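Local structure of SidF, inhibitor of growth family, member 3 (Legionella pneumophila subsp. pneumophila, 4FYE) at residues L142-L145 with A146-E149; Q531-G534 with Y535-S538; K537-K540 with K541-A545. The protein is a Legionella phosphoinositide phosphatase that probably removes the 3-phosphate of polyphosphorylated inositol lipids in membranes. The protein carries 1 engineered substitution. All coordinates share one frame; numbering follows the deposited sequence.

How the interactions relate
All three contacts are local, each lying along a single helix and held by i to i+4 backbone bonds. Interaction 1 sits on helix 136-163. Interactions 2 and 3 follow one another on the long helix 522-583 and share K537 and S538. Their centres are about 10 Å apart, while the centre of interaction 1 is about 54 Å from each of theirs. Interaction 2 is a surface contact in which an aromatic ring slants past a carbonyl and two carboxylates lie side by side, each paired with a lysine. Interactions 1 and 3 are partly buried. In interaction 1 lysine and glutamine chains run together. In interaction 3 a carboxylate packs on an isoleucine methyl and reaches an arginine of another helix.

Interaction 1 of 3, residues L142-L145 with A146-E149; sequences LEQL and AKVE
Two turns of helix 136-163 carry L142-L145 and A146-E149, linked by four successive i to i+4 backbone bonds. V148 N donates to Q144 O at 2.8 Å. E149 N reaches L145 O at 3.0 Å, and A146 N reaches L142 O at 2.9 Å. K147 N to E143 O is longer, 3.2 Å.

The K147 chain meets two carbonyl oxygens. Its CB is 3.0 Å from Q144 O. Its chi1 is off a staggered position (-112°) and the chain bends at each later torsion. This turns it back past E143 O, with K147 CD 3.4 Å from that oxygen. Q144 is buried against I120 and K124. Its side chain runs alongside K147 in the same direction, and Q144 OE1 lies 4.2 Å from K147 CE.

L145 and V148 form the apolar side of this part of the helix. They pack on V71 and A75 of helix 71-92 and on K735 and F739 of helix 733-741, so this part of the helix sits between the two. On the exposed side, K147 NZ stays 5.9 Å from E143 OE1. The opposite charges probably attract weakly through space. Across these residues the bonds are all backbone bonds, and the side chains add only loose contacts.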
loop_
_atom_site.group_PDB
_atom_site.type_symbol
_atom_site.label_atom_id
_atom_site.label_comp_id
_atom_site.label_asym_id
_atom_site.label_seq_id
_atom_site.Cartn_x
_atom_site.Cartn_y
_atom_site.Cartn_z
ATOM N N LEU A 142 -25.508 15.402 -6.079
ATOM C CA LEU A 142 -25.637 15.351 -4.585
ATOM C C LEU A 142 -27.061 15.155 -4.128
ATOM O O LEU A 142 -27.298 14.359 -3.185
ATOM C CB LEU A 142 -25.034 16.548 -3.845
ATOM C CG LEU A 142 -23.528 16.410 -3.991
ATOM C CD1 LEU A 142 -22.767 17.725 -3.835
ATOM C CD2 LEU A 142 -23.036 15.411 -3.009
ATOM N N GLU A 143 -28.026 15.805 -4.809
ATOM C CA GLU A 143 -29.391 15.648 -4.345
ATOM C C GLU A 143 -29.861 14.259 -4.594
ATOM O O GLU A 143 -30.656 13.771 -3.848
ATOM C CB GLU A 143 -30.391 16.570 -5.020
ATOM C CG GLU A 143 -30.336 17.976 -4.486
ATOM C CD GLU A 143 -31.272 18.936 -5.215
ATOM O OE1 GLU A 143 -32.423 18.526 -5.545
ATOM O OE2 GLU A 143 -30.840 20.100 -5.445
ATOM N N GLN A 144 -29.418 13.648 -5.687
ATOM C CA GLN A 144 -29.930 12.353 -6.021
ATOM C C GLN A 144 -29.331 11.385 -5.012
ATOM O O GLN A 144 -30.012 10.565 -4.393
ATOM C CB GLN A 144 -29.558 11.987 -7.460
ATOM C CG GLN A 144 -30.154 12.891 -8.522
ATOM C CD GLN A 144 -31.624 13.183 -8.344
ATOM O OE1 GLN A 144 -32.491 12.268 -8.220
ATOM N NE2 GLN A 144 -31.926 14.467 -8.299
ATOM N N LEU A 145 -28.052 11.578 -4.777
ATOM C CA LEU A 145 -27.363 10.792 -3.854
ATOM C C LEU A 145 -28.000 10.794 -2.486
ATOM O O LEU A 145 -28.081 9.728 -1.926
ATOM C CB LEU A 145 -25.907 11.222 -3.808
ATOM C CG LEU A 145 -24.898 10.359 -3.082
ATOM C CD1 LEU A 145 -23.492 10.452 -3.657
ATOM C CD2 LEU A 145 -24.929 10.859 -1.644
ATOM N N ALA A 146 -28.424 11.943 -1.942
ATOM C CA ALA A 146 -29.046 11.946 -0.605
ATOM C C ALA A 146 -30.393 11.169 -0.658
ATOM O O ALA A 146 -30.738 10.404 0.245
ATOM C CB ALA A 146 -29.289 13.381 -0.097
ATOM N N LYS A 147 -31.143 11.380 -1.715
ATOM C CA LYS A 147 -32.320 10.595 -1.957
ATOM C C LYS A 147 -32.017 9.092 -1.833
ATOM O O LYS A 147 -32.653 8.364 -1.123
ATOM C CB LYS A 147 -32.814 10.883 -3.380
ATOM C CG LYS A 147 -34.149 11.635 -3.551
ATOM C CD LYS A 147 -34.005 13.141 -3.628
ATOM C CE LYS A 147 -34.628 13.712 -4.913
ATOM N NZ LYS A 147 -36.109 13.991 -5.013
ATOM N N VAL A 148 -31.049 8.627 -2.592
ATOM C CA VAL A 148 -30.728 7.226 -2.660
ATOM C C VAL A 148 -30.213 6.666 -1.332
ATOM O O VAL A 148 -30.538 5.525 -0.979
ATOM C CB VAL A 148 -29.701 7.013 -3.800
ATOM C CG1 VAL A 148 -28.935 5.731 -3.644
ATOM C CG2 VAL A 148 -30.449 6.998 -5.125
ATOM N N GLU A 149 -29.438 7.467 -0.597
ATOM C CA GLU A 149 -28.953 7.076 0.704
ATOM C C GLU A 149 -30.136 6.797 1.580
ATOM O O GLU A 149 -30.141 5.813 2.293
ATOM C CB GLU A 149 -28.144 8.166 1.347
ATOM C CG GLU A 149 -27.498 7.738 2.657
ATOM C CD GLU A 149 -26.058 8.251 2.807
ATOM O OE1 GLU A 149 -25.731 9.347 2.282
ATOM O OE2 GLU A 149 -25.236 7.553 3.452
#

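Interaction 2 of 3, residues Q531-G534 with Y535-S538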
loop_
_atom_site.group_PDB
_atom_site.type_symbol
_atom_site.label_atom_id
_atom_site.label_comp_id
_atom_site.label_asym_id
_atom_site.label_seq_id
_atom_site.Cartn_x
_atom_site.Cartn_y
_atom_site.Cartn_z
ATOM N N GLN A 531 7.962 -10.798 32.146
ATOM C CA GLN A 531 9.109 -10.936 31.227
ATOM C C GLN A 531 9.051 -9.972 30.058
ATOM O O GLN A 531 10.068 -9.400 29.669
ATOM C CB GLN A 531 9.114 -12.309 30.593
ATOM C CG GLN A 531 9.540 -13.453 31.473
ATOM C CD GLN A 531 9.471 -14.754 30.705
ATOM O OE1 GLN A 531 9.635 -14.777 29.469
ATOM N NE2 GLN A 531 9.223 -15.851 31.429
ATOM N N VAL A 532 7.856 -9.829 29.489
ATOM C CA VAL A 532 7.658 -9.057 28.274
ATOM C C VAL A 532 7.989 -7.620 28.635
ATOM O O VAL A 532 8.833 -6.963 28.011
ATOM C CB VAL A 532 6.217 -9.265 27.764
ATOM C CG1 VAL A 532 5.799 -8.189 26.762
ATOM C CG2 VAL A 532 6.065 -10.655 27.145
ATOM N N ASP A 533 7.384 -7.204 29.742
ATOM C CA ASP A 533 7.493 -5.861 30.274
ATOM C C ASP A 533 8.930 -5.492 30.595
ATOM O O ASP A 533 9.402 -4.423 30.186
ATOM C CB ASP A 533 6.568 -5.716 31.479
ATOM C CG ASP A 533 5.090 -5.779 31.090
ATOM O OD1 ASP A 533 4.735 -5.451 29.920
ATOM O OD2 ASP A 533 4.264 -6.153 31.947
ATOM N N GLY A 534 9.630 -6.383 31.293
ATOM C CA GLY A 534 11.022 -6.125 31.641
ATOM C C GLY A 534 11.837 -5.821 30.391
ATOM O O GLY A 534 12.563 -4.812 30.326
ATOM N N TYR A 535 11.702 -6.699 29.395
ATOM C CA TYR A 535 12.418 -6.567 28.129
ATOM C C TYR A 535 11.963 -5.293 27.451
ATOM O O TYR A 535 12.771 -4.562 26.881
ATOM C CB TYR A 535 12.192 -7.793 27.212
ATOM C CG TYR A 535 12.723 -9.133 27.742
ATOM C CD1 TYR A 535 13.988 -9.229 28.339
ATOM C CD2 TYR A 535 11.961 -10.307 27.622
ATOM C CE1 TYR A 535 14.473 -10.447 28.812
ATOM C CE2 TYR A 535 12.437 -11.531 28.091
ATOM C CZ TYR A 535 13.693 -11.596 28.679
ATOM O OH TYR A 535 14.179 -12.802 29.134
ATOM N N GLU A 536 10.666 -5.020 27.551
ATOM C CA GLU A 536 10.100 -3.778 27.039
ATOM C C GLU A 536 10.714 -2.529 27.705
ATOM O O GLU A 536 11.263 -1.689 26.983
ATOM C CB GLU A 536 8.592 -3.792 27.177
ATOM C CG GLU A 536 7.888 -3.048 26.065
ATOM C CD GLU A 536 6.370 -3.153 26.158
ATOM O OE1 GLU A 536 5.831 -3.146 27.300
ATOM O OE2 GLU A 536 5.724 -3.247 25.082
ATOM N N LYS A 537 10.685 -2.422 29.048
ATOM C CA LYS A 537 11.317 -1.262 29.722
ATOM C C LYS A 537 12.739 -1.142 29.225
ATOM O O LYS A 537 13.278 -0.051 29.049
ATOM C CB LYS A 537 11.392 -1.340 31.259
ATOM C CG LYS A 537 10.526 -2.351 31.995
ATOM C CD LYS A 537 10.220 -1.888 33.421
ATOM C CE LYS A 537 9.031 -0.928 33.397
ATOM N NZ LYS A 537 8.859 -0.243 34.701
ATOM N N SER A 538 13.347 -2.287 28.995
ATOM C CA SER A 538 14.742 -2.301 28.671
ATOM C C SER A 538 15.055 -1.862 27.237
ATOM O O SER A 538 15.955 -1.053 26.998
ATOM C CB SER A 538 15.328 -3.664 28.983
ATOM O OG SER A 538 16.702 -3.602 28.745
#
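The Y535 ring overlaps the backbone carbonyl of Q531 at a slant, one turn on in helix 522-583, within a predicted coiled coil. Ring atom CD2 of Y535 comes to 2.9 Å from Q531 O, which meets the ring obliquely. CG is anti to the carbonyl carbon (chi1 -64°), and this sends the ring back toward Q531. The CE2 side of the ring also passes the Q531 side chain, with Y535 CE2 4.2 Å from Q531 CB. Q531 O accepts the N-H of Y535 (N to O 3.2 Å) and also lies close to its ring.

D533 and E536 lie side by side and point the same way. Their carboxylate planes are 20° apart, and D533 OD1 is 3.7 Å from E536 OE1. This pairing of like charges is probably eased by a lysine on each: D533 OD2 forms a salt bridge with K529, and E536 OE2 with K291. V532 and Y535 meet helix 482-514 at Y502 and A501.

The backbone bonds continue along the helix. E536 N donates to V532 O at 2.7 Å. K537 N donates to D533 O at 2.6 Å. With chi1 at -16°, nearly eclipsed, K537 CG also comes to 3.0 Å from D533 O.

Interaction 3 of 3, residues K537-K540 with K541-A545; sequences KSIK and KQESA
In helix 522-583, within a predicted coiled coil, the carboxylate of E543 has the CG2 methyl of I539 over one face. CG2 stands almost straight above the carboxylate carbon, with I539 CG2 to E543 CD at 3.3 Å. From there E543 OE2 is also 3.3 Å from the I539 CG2 methyl. K540 CD lies loosely off the OE1 edge, slightly to the side of the I539 methyl, 4.2 Å from E543 OE1. OE2 forms a salt bridge with R381 of helix 373-387. That bond probably fixes the rotation of the carboxylate and balances its charge in a buried place.

The second flat group is the amide of Q542. Its side chain is directed to another surface, where it packs against K491, A494 and L495 of helix 482-514. E543 and Q542 therefore tie neighbouring positions of this helix to two different helices.

I539 and E543 run side by side in the same direction. The E543 chain is extended beyond CG and starts beside its own backbone N (chi1 -75°). This lays CG along the preceding turn, with E543 CG 3.6 Å from I539 CG2. Both the methylene CG and the carboxylate lie against the I539 methyl, while OE2 pairs with R381. K540 bends at chi2 and chi4, and its NZ remains 5.6 Å from E543 OE1, so the two charges do not touch.

Four backbone bonds link the two segments. E543 N donates to I539 O at 2.6 Å, and K541 N and Q542 N donate to K537 O and S538 O. K540 O takes two donors from S544: the backbone N at 2.9 Å, and the hydroxyl OG in a weak bond at 3.4 Å.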
loop_
_atom_site.group_PDB
_atom_site.type_symbol
_atom_site.label_atom_id
_atom_site.label_comp_id
_atom_site.label_asym_id
_atom_site.label_seq_id
_atom_site.Cartn_x
_atom_site.Cartn_y
_atom_site.Cartn_z
ATOM N N LYS A 537 10.685 -2.422 29.048
ATOM C CA LYS A 537 11.317 -1.262 29.722
ATOM C C LYS A 537 12.739 -1.142 29.225
ATOM O O LYS A 537 13.278 -0.051 29.049
ATOM C CB LYS A 537 11.392 -1.340 31.259
ATOM C CG LYS A 537 10.526 -2.351 31.995
ATOM C CD LYS A 537 10.220 -1.888 33.421
ATOM C CE LYS A 537 9.031 -0.928 33.397
ATOM N NZ LYS A 537 8.859 -0.243 34.701
ATOM N N SER A 538 13.347 -2.287 28.995
ATOM C CA SER A 538 14.742 -2.301 28.671
ATOM C C SER A 538 15.055 -1.862 27.237
ATOM O O SER A 538 15.955 -1.053 26.998
ATOM C CB SER A 538 15.328 -3.664 28.983
ATOM O OG SER A 538 16.702 -3.602 28.745
ATOM N N ILE A 539 14.305 -2.397 26.285
ATOM C CA ILE A 539 14.344 -1.888 24.930
ATOM C C ILE A 539 13.953 -0.409 24.931
ATOM O O ILE A 539 14.709 0.427 24.422
ATOM C CB ILE A 539 13.427 -2.708 24.021
ATOM C CG1 ILE A 539 13.875 -4.172 24.053
ATOM C CG2 ILE A 539 13.429 -2.158 22.587
ATOM C CD1 ILE A 539 12.714 -5.141 23.963
ATOM N N LYS A 540 12.817 -0.081 25.548
ATOM C CA LYS A 540 12.423 1.328 25.735
ATOM C C LYS A 540 13.601 2.233 26.061
ATOM O O LYS A 540 13.846 3.214 25.345
ATOM C CB LYS A 540 11.371 1.505 26.840
ATOM C CG LYS A 540 9.955 1.131 26.450
ATOM C CD LYS A 540 9.485 1.894 25.229
ATOM C CE LYS A 540 8.444 1.080 24.469
ATOM N NZ LYS A 540 7.462 0.495 25.437
ATOM N N LYS A 541 14.320 1.879 27.129
ATOM C CA LYS A 541 15.464 2.653 27.639
ATOM C C LYS A 541 16.592 2.817 26.597
ATOM O O LYS A 541 17.104 3.917 26.389
ATOM C CB LYS A 541 15.999 2.009 28.936
ATOM C CG LYS A 541 17.116 2.779 29.644
ATOM C CD LYS A 541 17.710 2.008 30.810
ATOM C CE LYS A 541 18.677 2.878 31.602
ATOM N NZ LYS A 541 19.602 2.059 32.453
ATOM N N GLN A 542 16.961 1.735 25.928
ATOM C CA GLN A 542 18.018 1.813 24.910
ATOM C C GLN A 542 17.505 2.521 23.673
ATOM O O GLN A 542 18.216 3.341 23.102
ATOM C CB GLN A 542 18.567 0.430 24.518
ATOM C CG GLN A 542 19.617 -0.133 25.446
ATOM C CD GLN A 542 20.088 -1.508 24.979
ATOM O OE1 GLN A 542 19.803 -2.504 25.644
ATOM N NE2 GLN A 542 20.778 -1.578 23.809
ATOM N N GLU A 543 16.282 2.200 23.251
ATOM C CA GLU A 543 15.607 2.964 22.182
ATOM C C GLU A 543 15.738 4.511 22.438
ATOM O O GLU A 543 16.246 5.272 21.586
ATOM C CB GLU A 543 14.155 2.482 22.022
ATOM C CG GLU A 543 14.029 1.121 21.302
ATOM C CD GLU A 543 12.584 0.616 21.009
ATOM O OE1 GLU A 543 11.618 1.056 21.686
ATOM O OE2 GLU A 543 12.423 -0.281 20.120
ATOM N N SER A 544 15.377 4.959 23.642
ATOM C CA SER A 544 15.622 6.359 24.051
ATOM C C SER A 544 17.007 6.924 23.770
ATOM O O SER A 544 17.111 8.019 23.218
ATOM C CB SER A 544 15.333 6.562 25.529
ATOM O OG SER A 544 13.946 6.580 25.740
ATOM N N ALA A 545 18.062 6.212 24.155
ATOM C CA ALA A 545 19.393 6.796 24.046
ATOM C C ALA A 545 19.819 6.883 22.583
ATOM O O ALA A 545 20.480 7.845 22.163
ATOM C CB ALA A 545 20.413 6.028 24.887
#